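Local coordinates for protein putidaredoxin reductase (Pseudomonas putida, PDB 1Q1R) that probably passes electrons from a reduced pyridine nucleotide through its bound FAD to the iron-sulfur protein putidaredoxin, which supplies the cytochrome P450cam monooxygenase, at residues G13-E18 / M280-C285; L106-G111 / N264-N269; S386-T391 / E410-A415. All blocks are in the same frame, centred on the assembly; numbering follows the deposited sequence.

How the interactions relate
Interactions 1 and 2 are neighbours in the FAD-binding part of the fold, their centres about 8 Å apart; their touching residues are all buried, and both reach the cofactor. They share a parallel sheet: strand 279-281 of interaction 1 lies beside strand 105-108 of interaction 2, and M280 O probably accepts a hydrogen bond from L108 N. Interaction 1 is mostly polar, with backbone amides and a carboxylate turned to FAD beside one small apolar contact, whereas interaction 2 is an apolar layer with its loop end at the adenine. Interaction 3, about 31 Å from interaction 1 between centres, joins two C-terminal helices through buried isoleucines, with a partly exposed glutamine at its margin.

Interaction 1 of 3, residues G13-E18 / M280-C285; sequences GLAGVE and MAVGDC. With FAD (flavin-adenine dinucleotide), chain C.
A15 and V282 make the apolar part of this contact. The methyl of A15, on the first turn of helix 14-25, points at the other segment and lies 4.1 Å from CG1 of V282. With chi1 at 61°, CG1 of V282 sits between its own backbone N and carbonyl carbon, and that rotation turns the branch to the alanine. The same A15 CB rests 3.9 Å from G283 CA. A side chain on G283 would run into both this methyl and FAD O2P, and its backbone angles (phi 90°) also suit glycine. G13 is confined likewise: a CB there would collide with FAD O5B.

No hydrogen bond joins the two segments directly; both bond to FAD instead, gripping different oxygens of one phosphate group. A15 N donates to FAD O1P at 3.0 Å, from the N-terminal turn of the helix with G13 at its N-cap position. D284 N donates to FAD O2P, also at 3.0 Å and nearly straight (167°). Peptide N-H groups at a helix start would be expected to ease the phosphate's negative charge.

The carboxylate of D284 accepts from the ribityl chain: FAD O3' donates to D284 OD1 at 2.6 Å, while OD2 forms a salt bridge with R134, whose NH2 also bonds FAD. Replacing D284 by an alanine removes the carboxylate, which would probably leave the O3' hydroxyl without its acceptor, take from R134 this partner and set the ribityl chain freer to turn.

G13 and G16 fit the GxGxxG pattern of a Rossmann-type dinucleotide-binding fold, in which a glycine-rich turn and helix start meet the pyrophosphate; segment 280-285 faces that helix start across the phosphate, consistent with the FAD site of the glutathione reductase fold.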
loop_
_atom_site.group_PDB
_atom_site.type_symbol
_atom_site.label_atom_id
_atom_site.label_comp_id
_atom_site.label_asym_id
_atom_site.label_seq_id
_atom_site.Cartn_x
_atom_site.Cartn_y
_atom_site.Cartn_z
ATOM N N GLY A 13 4.213 -7.706 9.437
ATOM C CA GLY A 13 4.288 -7.251 8.064
ATOM C C GLY A 13 5.533 -6.375 8.014
ATOM O O GLY A 13 6.285 -6.332 8.991
ATOM N N LEU A 14 5.759 -5.678 6.904
ATOM C CA LEU A 14 6.931 -4.813 6.770
ATOM C C LEU A 14 7.063 -3.800 7.909
ATOM O O LEU A 14 8.152 -3.595 8.443
ATOM C CB LEU A 14 6.878 -4.060 5.436
ATOM C CG LEU A 14 8.001 -3.046 5.168
ATOM C CD1 LEU A 14 9.362 -3.741 5.104
ATOM C CD2 LEU A 14 7.713 -2.336 3.855
ATOM N N ALA A 15 5.955 -3.161 8.266
ATOM C CA ALA A 15 5.963 -2.160 9.329
ATOM C C ALA A 15 6.504 -2.717 10.641
ATOM O O ALA A 15 7.430 -2.153 11.228
ATOM C CB ALA A 15 4.559 -1.601 9.531
ATOM N N GLY A 16 5.934 -3.829 11.098
ATOM C CA GLY A 16 6.384 -4.426 12.344
ATOM C C GLY A 16 7.822 -4.899 12.324
ATOM O O GLY A 16 8.591 -4.610 13.242
ATOM N N VAL A 17 8.191 -5.632 11.277
ATOM C CA VAL A 17 9.544 -6.159 11.139
ATOM C C VAL A 17 10.594 -5.047 11.065
ATOM O O VAL A 17 11.674 -5.170 11.647
ATOM C CB VAL A 17 9.655 -7.066 9.880
ATOM C CG1 VAL A 17 11.105 -7.421 9.603
ATOM C CG2 VAL A 17 8.834 -8.344 10.091
ATOM N N GLU A 18 10.276 -3.969 10.348
ATOM C CA GLU A 18 11.202 -2.844 10.210
ATOM C C GLU A 18 11.398 -2.156 11.572
ATOM O O GLU A 18 12.480 -1.666 11.883
ATOM C CB GLU A 18 10.662 -1.850 9.182
ATOM C CG GLU A 18 11.617 -0.723 8.813
ATOM C CD GLU A 18 12.966 -1.225 8.330
ATOM O OE1 GLU A 18 13.006 -2.197 7.541
ATOM O OE2 GLU A 18 13.991 -0.639 8.740
ATOM N N MET A 280 2.196 2.706 20.528
ATOM C CA MET A 280 2.370 3.408 19.260
ATOM C C MET A 280 1.720 2.603 18.132
ATOM O O MET A 280 1.406 1.426 18.306
ATOM C CB MET A 280 3.864 3.595 18.961
ATOM C CG MET A 280 4.632 4.366 20.024
ATOM S SD MET A 280 6.392 4.558 19.635
ATOM C CE MET A 280 6.970 2.947 19.882
ATOM N N ALA A 281 1.504 3.247 16.986
ATOM C CA ALA A 281 0.925 2.583 15.816
ATOM C C ALA A 281 1.839 2.901 14.634
ATOM O O ALA A 281 2.518 3.929 14.637
ATOM C CB ALA A 281 -0.483 3.084 15.551
ATOM N N VAL A 282 1.852 2.035 13.622
ATOM C CA VAL A 282 2.737 2.238 12.474
ATOM C C VAL A 282 2.273 1.479 11.229
ATOM O O VAL A 282 1.694 0.397 11.335
ATOM C CB VAL A 282 4.169 1.772 12.841
ATOM C CG1 VAL A 282 4.155 0.291 13.175
ATOM C CG2 VAL A 282 5.143 2.057 11.712
ATOM N N GLY A 283 2.529 2.055 10.053
ATOM C CA GLY A 283 2.163 1.402 8.806
ATOM C C GLY A 283 0.782 1.697 8.259
ATOM O O GLY A 283 0.214 2.758 8.507
ATOM N N ASP A 284 0.247 0.744 7.499
ATOM C CA ASP A 284 -1.071 0.867 6.886
ATOM C C ASP A 284 -2.185 1.198 7.882
ATOM O O ASP A 284 -3.179 1.810 7.515
ATOM C CB ASP A 284 -1.452 -0.439 6.173
ATOM C CG ASP A 284 -0.639 -0.694 4.912
ATOM O OD1 ASP A 284 0.375 -0.002 4.684
ATOM O OD2 ASP A 284 -1.020 -1.606 4.148
ATOM N N CYS A 285 -2.017 0.786 9.134
ATOM C CA CYS A 285 -3.046 1.006 10.149
ATOM C C CYS A 285 -3.005 2.358 10.840
ATOM O O CYS A 285 -3.926 2.696 11.585
ATOM C CB CYS A 285 -2.957 -0.073 11.229
ATOM S SG CYS A 285 -1.624 0.181 12.434
HETATM P PA FAD C . 0.492 -5.663 6.797
HETATM O O1A FAD C . -0.960 -5.909 6.624
HETATM O O2A FAD C . 1.410 -6.045 5.699
HETATM O O5B FAD C . 0.998 -6.381 8.136
HETATM C C5B FAD C . 0.189 -6.437 9.317
HETATM C C4B FAD C . 0.271 -7.855 9.908
HETATM O O4B FAD C . -0.214 -7.846 11.298
HETATM C C3B FAD C . -0.650 -8.822 9.148
HETATM O O3B FAD C . -0.016 -10.105 9.061
HETATM C C2B FAD C . -1.858 -8.920 10.045
HETATM O O2B FAD C . -2.519 -10.176 9.856
HETATM C C1B FAD C . -1.216 -8.880 11.417
HETATM N N9A FAD C . -2.171 -8.627 12.531
HETATM C C8A FAD C . -3.180 -7.738 12.545
HETATM N N7A FAD C . -3.823 -7.826 13.717
HETATM C C5A FAD C . -3.221 -8.766 14.441
HETATM C C6A FAD C . -3.443 -9.293 15.715
HETATM N N6A FAD C . -4.450 -8.847 16.462
HETATM N N1A FAD C . -2.626 -10.272 16.180
HETATM C C2A FAD C . -1.615 -10.738 15.435
HETATM N N3A FAD C . -1.388 -10.247 14.208
HETATM C C4A FAD C . -2.173 -9.268 13.695
HETATM N N1 FAD C . 3.344 -0.486 -1.619
HETATM C C2 FAD C . 4.241 0.272 -2.383
HETATM O O2 FAD C . 4.767 1.273 -1.898
HETATM N N3 FAD C . 4.542 -0.130 -3.696
HETATM C C4 FAD C . 3.946 -1.293 -4.237
HETATM O O4 FAD C . 4.253 -1.657 -5.371
HETATM C C4X FAD C . 3.044 -2.049 -3.470
HETATM N N5 FAD C . 2.504 -3.201 -3.962
HETATM C C5X FAD C . 1.682 -3.997 -3.218
HETATM C C6 FAD C . 1.169 -5.195 -3.758
HETATM C C7 FAD C . 0.337 -6.032 -2.979
HETATM C C7M FAD C . -0.238 -7.317 -3.604
HETATM C C8 FAD C . 0.024 -5.669 -1.644
HETATM C C8M FAD C . -0.854 -6.565 -0.757
HETATM C C9 FAD C . 0.536 -4.474 -1.108
HETATM C C9A FAD C . 1.361 -3.636 -1.888
HETATM N N10 FAD C . 1.900 -2.432 -1.358
HETATM C C10 FAD C . 2.751 -1.641 -2.158
HETATM C "C1'" FAD C . 1.561 -1.996 0.031
HETATM C "C2'" FAD C . 2.714 -2.302 0.990
HETATM O "O2'" FAD C . 3.133 -3.657 0.799
HETATM C "C3'" FAD C . 2.288 -2.084 2.454
HETATM O "O3'" FAD C . 1.773 -0.753 2.597
HETATM C "C4'" FAD C . 3.477 -2.283 3.401
HETATM O "O4'" FAD C . 3.993 -3.608 3.250
HETATM C "C5'" FAD C . 3.090 -2.069 4.875
HETATM O "O5'" FAD C . 2.255 -3.125 5.380
HETATM P P FAD C . 2.008 -3.223 6.974
HETATM O O1P FAD C . 3.139 -3.963 7.571
HETATM O O2P FAD C . 1.732 -1.857 7.472
HETATM O O3P FAD C . 0.633 -4.076 7.106
#

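Interaction 2 of 3, residues L106-G111 / N264-N269; sequences LVLATG and NGIVIN. With FAD (flavin-adenine dinucleotide), chain C.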
loop_
_atom_site.group_PDB
_atom_site.type_symbol
_atom_site.label_atom_id
_atom_site.label_comp_id
_atom_site.label_asym_id
_atom_site.label_seq_id
_atom_site.Cartn_x
_atom_site.Cartn_y
_atom_site.Cartn_z
ATOM N N LEU A 106 4.642 -0.831 23.573
ATOM C CA LEU A 106 3.833 -1.618 22.652
ATOM C C LEU A 106 3.708 -0.920 21.295
ATOM O O LEU A 106 3.434 0.281 21.223
ATOM C CB LEU A 106 2.442 -1.849 23.250
ATOM C CG LEU A 106 1.455 -2.697 22.445
ATOM C CD1 LEU A 106 2.042 -4.081 22.201
ATOM C CD2 LEU A 106 0.133 -2.794 23.197
ATOM N N VAL A 107 3.919 -1.680 20.225
ATOM C CA VAL A 107 3.822 -1.146 18.871
ATOM C C VAL A 107 2.775 -1.923 18.085
ATOM O O VAL A 107 2.882 -3.138 17.923
ATOM C CB VAL A 107 5.170 -1.249 18.123
ATOM C CG1 VAL A 107 5.013 -0.753 16.683
ATOM C CG2 VAL A 107 6.234 -0.439 18.854
ATOM N N LEU A 108 1.759 -1.217 17.606
ATOM C CA LEU A 108 0.703 -1.841 16.828
ATOM C C LEU A 108 0.968 -1.655 15.333
ATOM O O LEU A 108 0.751 -0.574 14.774
ATOM C CB LEU A 108 -0.655 -1.245 17.211
ATOM C CG LEU A 108 -1.012 -1.377 18.704
ATOM C CD1 LEU A 108 -2.405 -0.827 18.946
ATOM C CD2 LEU A 108 -0.934 -2.846 19.134
ATOM N N ALA A 109 1.453 -2.721 14.702
ATOM C CA ALA A 109 1.761 -2.726 13.275
ATOM C C ALA A 109 0.815 -3.740 12.645
ATOM O O ALA A 109 1.239 -4.666 11.953
ATOM C CB ALA A 109 3.209 -3.150 13.066
ATOM N N THR A 110 -0.475 -3.530 12.884
ATOM C CA THR A 110 -1.535 -4.422 12.433
ATOM C C THR A 110 -1.974 -4.352 10.978
ATOM O O THR A 110 -2.781 -5.171 10.543
ATOM C CB THR A 110 -2.778 -4.233 13.317
ATOM O OG1 THR A 110 -3.204 -2.865 13.254
ATOM C CG2 THR A 110 -2.452 -4.584 14.758
ATOM N N GLY A 111 -1.463 -3.376 10.236
ATOM C CA GLY A 111 -1.819 -3.251 8.835
ATOM C C GLY A 111 -3.309 -3.173 8.557
ATOM O O GLY A 111 -4.052 -2.490 9.263
ATOM N N ASN A 264 -10.840 5.620 11.006
ATOM C CA ASN A 264 -10.365 5.087 9.733
ATOM C C ASN A 264 -8.865 4.904 9.894
ATOM O O ASN A 264 -8.076 5.374 9.079
ATOM C CB ASN A 264 -10.639 6.061 8.580
ATOM C CG ASN A 264 -10.312 5.458 7.220
ATOM O OD1 ASN A 264 -9.474 4.562 7.109
ATOM N ND2 ASN A 264 -10.965 5.957 6.177
ATOM N N GLY A 265 -8.488 4.225 10.970
ATOM C CA GLY A 265 -7.089 3.989 11.258
ATOM C C GLY A 265 -6.829 4.294 12.716
ATOM O O GLY A 265 -7.679 4.873 13.393
ATOM N N ILE A 266 -5.662 3.895 13.208
ATOM C CA ILE A 266 -5.295 4.139 14.594
ATOM C C ILE A 266 -4.588 5.494 14.687
ATOM O O ILE A 266 -3.494 5.681 14.150
ATOM C CB ILE A 266 -4.372 3.021 15.117
ATOM C CG1 ILE A 266 -5.094 1.674 14.998
ATOM C CG2 ILE A 266 -3.978 3.297 16.564
ATOM C CD1 ILE A 266 -4.270 0.481 15.426
ATOM N N VAL A 267 -5.234 6.439 15.363
ATOM C CA VAL A 267 -4.701 7.789 15.517
ATOM C C VAL A 267 -3.419 7.848 16.342
ATOM O O VAL A 267 -3.350 7.309 17.445
ATOM C CB VAL A 267 -5.757 8.719 16.163
ATOM C CG1 VAL A 267 -5.182 10.117 16.362
ATOM C CG2 VAL A 267 -7.000 8.775 15.284
ATOM N N ILE A 268 -2.398 8.498 15.793
ATOM C CA ILE A 268 -1.122 8.652 16.479
ATOM C C ILE A 268 -0.663 10.103 16.381
ATOM O O ILE A 268 -1.047 10.821 15.452
ATOM C CB ILE A 268 -0.029 7.749 15.865
ATOM C CG1 ILE A 268 0.211 8.123 14.400
ATOM C CG2 ILE A 268 -0.446 6.297 15.970
ATOM C CD1 ILE A 268 1.450 7.488 13.806
ATOM N N ASN A 269 0.161 10.534 17.334
ATOM C CA ASN A 269 0.657 11.908 17.329
ATOM C C ASN A 269 2.037 12.027 16.695
ATOM O O ASN A 269 2.584 11.049 16.183
ATOM C CB ASN A 269 0.689 12.490 18.751
ATOM C CG ASN A 269 1.584 11.709 19.690
ATOM O OD1 ASN A 269 2.595 11.143 19.280
ATOM N ND2 ASN A 269 1.226 11.697 20.971
HETATM P PA FAD C . 0.492 -5.663 6.797
HETATM O O1A FAD C . -0.960 -5.909 6.624
HETATM O O2A FAD C . 1.410 -6.045 5.699
HETATM O O5B FAD C . 0.998 -6.381 8.136
HETATM C C5B FAD C . 0.189 -6.437 9.317
HETATM C C4B FAD C . 0.271 -7.855 9.908
HETATM O O4B FAD C . -0.214 -7.846 11.298
HETATM C C3B FAD C . -0.650 -8.822 9.148
HETATM O O3B FAD C . -0.016 -10.105 9.061
HETATM C C2B FAD C . -1.858 -8.920 10.045
HETATM O O2B FAD C . -2.519 -10.176 9.856
HETATM C C1B FAD C . -1.216 -8.880 11.417
HETATM N N9A FAD C . -2.171 -8.627 12.531
HETATM C C8A FAD C . -3.180 -7.738 12.545
HETATM N N7A FAD C . -3.823 -7.826 13.717
HETATM C C5A FAD C . -3.221 -8.766 14.441
HETATM C C6A FAD C . -3.443 -9.293 15.715
HETATM N N6A FAD C . -4.450 -8.847 16.462
HETATM N N1A FAD C . -2.626 -10.272 16.180
HETATM C C2A FAD C . -1.615 -10.738 15.435
HETATM N N3A FAD C . -1.388 -10.247 14.208
HETATM C C4A FAD C . -2.173 -9.268 13.695
HETATM N N1 FAD C . 3.344 -0.486 -1.619
HETATM C C2 FAD C . 4.241 0.272 -2.383
HETATM O O2 FAD C . 4.767 1.273 -1.898
HETATM N N3 FAD C . 4.542 -0.130 -3.696
HETATM C C4 FAD C . 3.946 -1.293 -4.237
HETATM O O4 FAD C . 4.253 -1.657 -5.371
HETATM C C4X FAD C . 3.044 -2.049 -3.470
HETATM N N5 FAD C . 2.504 -3.201 -3.962
HETATM C C5X FAD C . 1.682 -3.997 -3.218
HETATM C C6 FAD C . 1.169 -5.195 -3.758
HETATM C C7 FAD C . 0.337 -6.032 -2.979
HETATM C C7M FAD C . -0.238 -7.317 -3.604
HETATM C C8 FAD C . 0.024 -5.669 -1.644
HETATM C C8M FAD C . -0.854 -6.565 -0.757
HETATM C C9 FAD C . 0.536 -4.474 -1.108
HETATM C C9A FAD C . 1.361 -3.636 -1.888
HETATM N N10 FAD C . 1.900 -2.432 -1.358
HETATM C C10 FAD C . 2.751 -1.641 -2.158
HETATM C "C1'" FAD C . 1.561 -1.996 0.031
HETATM C "C2'" FAD C . 2.714 -2.302 0.990
HETATM O "O2'" FAD C . 3.133 -3.657 0.799
HETATM C "C3'" FAD C . 2.288 -2.084 2.454
HETATM O "O3'" FAD C . 1.773 -0.753 2.597
HETATM C "C4'" FAD C . 3.477 -2.283 3.401
HETATM O "O4'" FAD C . 3.993 -3.608 3.250
HETATM C "C5'" FAD C . 3.090 -2.069 4.875
HETATM O "O5'" FAD C . 2.255 -3.125 5.380
HETATM P P FAD C . 2.008 -3.223 6.974
HETATM O O1P FAD C . 3.139 -3.963 7.571
HETATM O O2P FAD C . 1.732 -1.857 7.472
HETATM O O3P FAD C . 0.633 -4.076 7.106
#
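Strand 105-108 belongs to the parallel sheet of the FAD-binding fold, and the contact covers its C-terminal end with I266 from the short strand 266-267. I266 reaches over with a single methyl: its CD1 lies 4.2 Å from CD1 of L108 and 4.1 Å from OG1 of T110, so one methyl touches both residues. The isoleucine chain is extended, CG1 anti to the carbonyl carbon (chi1 -59°) and CD1 carried on outward, which brings its end to the pair. It crosses both L108 and T110 at about a right angle, and with L108 only the terminal CD1 methyls meet.

T110 works on two fronts. OG1, beside the apolar methyl, is hydrogen-bonded to the carbonyl of N251, while the CB and CG2 side faces the adenine, with CB 3.6 Å from FAD C8A and CG2 3.7 Å from FAD N7A. The backbone follows the cofactor too: T110 O lies 3.3 Å from FAD C8A, and G111 CA comes within 3.1 Å of FAD O3P. A CB on G111 would clash with FAD O1A, and its phi of 55° favours glycine as well.

A hydrophobic strand whose end runs through A109, T110 and G111 onto the cofactor is consistent with the Ala-Thr-Gly run familiar from FAD domains of the glutathione reductase fold.

Interaction 3 of 3, residues S386-T391 / E410-A415; sequences SKQIIT and EIIAAA
I389 and I412 face each other across two helices, and their chains meet obliquely. In both, CG1 stands anti to the carbonyl carbon and the chain runs extended to CD1 (chi1 -67° in each), so the two long branches lie against each other with CG1 and CD1 of one near CG1 and CD1 of the other. CG1 of I389 is 3.9 Å from CG1 of I412, and the CD1 methyls of I389 and I412 are likewise 3.9 Å apart. Their approach is thus spread along both branches instead of resting on a single methyl. The CB of I412 points toward the partner helix; I389 starts off to one side, and it is the end of its chain that swings nearer.

The pair joins helix 380-391 to helix 408-421 by apolar surface. Both helices belong to the C-terminal domain with its five-stranded antiparallel sheet, which probably corresponds to the interface domain of the glutathione reductase fold. I389 also packs on V371 of strand 370-377 in that sheet, while I412 touches L394 in the loop leading away from the first helix.

Q388 takes the more open margin. Its chain leaves with CG anti to the backbone N (chi1 -177°) and stays extended to the amide, which carries OE1 to 4.1 Å from CG2 of I412, a van der Waals contact only, made at a slant. CG2 is the short branch, on another side of I412 from the one that meets I389. The same OE1 has a weak hydrogen bond to K416 NZ, one turn further along the second helix.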
loop_
_atom_site.group_PDB
_atom_site.type_symbol
_atom_site.label_atom_id
_atom_site.label_comp_id
_atom_site.label_asym_id
_atom_site.label_seq_id
_atom_site.Cartn_x
_atom_site.Cartn_y
_atom_site.Cartn_z
ATOM N N SER A 386 11.155 15.996 -8.279
ATOM C CA SER A 386 9.832 16.392 -7.807
ATOM C C SER A 386 9.674 16.208 -6.300
ATOM O O SER A 386 8.929 16.950 -5.660
ATOM C CB SER A 386 8.741 15.613 -8.548
ATOM O OG SER A 386 8.716 15.961 -9.925
ATOM N N LYS A 387 10.363 15.219 -5.735
ATOM C CA LYS A 387 10.296 14.985 -4.292
ATOM C C LYS A 387 10.779 16.237 -3.582
ATOM O O LYS A 387 10.195 16.679 -2.595
ATOM C CB LYS A 387 11.208 13.830 -3.875
ATOM C CG LYS A 387 10.701 12.437 -4.163
ATOM C CD LYS A 387 11.705 11.441 -3.594
ATOM C CE LYS A 387 11.187 10.022 -3.606
ATOM N NZ LYS A 387 12.212 9.092 -3.048
ATOM N N GLN A 388 11.867 16.795 -4.098
ATOM C CA GLN A 388 12.466 17.998 -3.542
ATOM C C GLN A 388 11.486 19.172 -3.601
ATOM O O GLN A 388 11.353 19.930 -2.641
ATOM C CB GLN A 388 13.743 18.325 -4.319
ATOM C CG GLN A 388 14.519 19.521 -3.808
ATOM C CD GLN A 388 15.752 19.813 -4.650
ATOM O OE1 GLN A 388 16.541 20.707 -4.328
ATOM N NE2 GLN A 388 15.922 19.061 -5.737
ATOM N N ILE A 389 10.803 19.318 -4.732
ATOM C CA ILE A 389 9.837 20.400 -4.912
ATOM C C ILE A 389 8.711 20.327 -3.876
ATOM O O ILE A 389 8.310 21.347 -3.309
ATOM C CB ILE A 389 9.221 20.359 -6.340
ATOM C CG1 ILE A 389 10.294 20.693 -7.376
ATOM C CG2 ILE A 389 8.056 21.340 -6.450
ATOM C CD1 ILE A 389 9.895 20.381 -8.809
ATOM N N ILE A 390 8.211 19.119 -3.630
ATOM C CA ILE A 390 7.127 18.916 -2.672
ATOM C C ILE A 390 7.602 19.040 -1.230
ATOM O O ILE A 390 7.031 19.795 -0.442
ATOM C CB ILE A 390 6.478 17.514 -2.839
ATOM C CG1 ILE A 390 6.004 17.318 -4.278
ATOM C CG2 ILE A 390 5.313 17.355 -1.870
ATOM C CD1 ILE A 390 5.010 18.351 -4.739
ATOM N N THR A 391 8.645 18.292 -0.890
ATOM C CA THR A 391 9.180 18.298 0.467
ATOM C C THR A 391 9.636 19.676 0.930
ATOM O O THR A 391 9.386 20.063 2.071
ATOM C CB THR A 391 10.365 17.321 0.606
ATOM O OG1 THR A 391 9.947 16.001 0.235
ATOM C CG2 THR A 391 10.873 17.302 2.047
ATOM N N GLU A 410 16.716 23.391 -13.667
ATOM C CA GLU A 410 16.842 24.844 -13.733
ATOM C C GLU A 410 15.616 25.559 -13.184
ATOM O O GLU A 410 15.728 26.655 -12.636
ATOM C CB GLU A 410 17.137 25.296 -15.166
ATOM C CG GLU A 410 18.564 24.973 -15.608
ATOM C CD GLU A 410 19.617 25.410 -14.577
ATOM O OE1 GLU A 410 19.766 26.634 -14.328
ATOM O OE2 GLU A 410 20.296 24.519 -14.009
ATOM N N ILE A 411 14.447 24.941 -13.322
ATOM C CA ILE A 411 13.222 25.531 -12.798
ATOM C C ILE A 411 13.361 25.533 -11.276
ATOM O O ILE A 411 12.995 26.496 -10.593
ATOM C CB ILE A 411 11.985 24.700 -13.207
ATOM C CG1 ILE A 411 11.832 24.725 -14.732
ATOM C CG2 ILE A 411 10.734 25.252 -12.533
ATOM C CD1 ILE A 411 10.732 23.821 -15.272
ATOM N N ILE A 412 13.913 24.443 -10.757
ATOM C CA ILE A 412 14.129 24.297 -9.328
ATOM C C ILE A 412 15.181 25.289 -8.849
ATOM O O ILE A 412 15.010 25.941 -7.818
ATOM C CB ILE A 412 14.578 22.860 -8.997
ATOM C CG1 ILE A 412 13.422 21.891 -9.280
ATOM C CG2 ILE A 412 15.049 22.774 -7.548
ATOM C CD1 ILE A 412 13.812 20.432 -9.211
ATOM N N ALA A 413 16.266 25.412 -9.605
ATOM C CA ALA A 413 17.337 26.335 -9.249
ATOM C C ALA A 413 16.782 27.744 -9.103
ATOM O O ALA A 413 17.074 28.444 -8.131
ATOM C CB ALA A 413 18.427 26.307 -10.314
ATOM N N ALA A 414 15.967 28.153 -10.068
ATOM C CA ALA A 414 15.378 29.483 -10.045
ATOM C C ALA A 414 14.505 29.687 -8.807
ATOM O O ALA A 414 14.571 30.732 -8.160
ATOM C CB ALA A 414 14.559 29.708 -11.308
ATOM N N ALA A 415 13.687 28.690 -8.485
ATOM C CA ALA A 415 12.805 28.769 -7.323
ATOM C C ALA A 415 13.614 28.945 -6.039
ATOM O O ALA A 415 13.272 29.757 -5.183
ATOM C CB ALA A 415 11.939 27.515 -7.236
#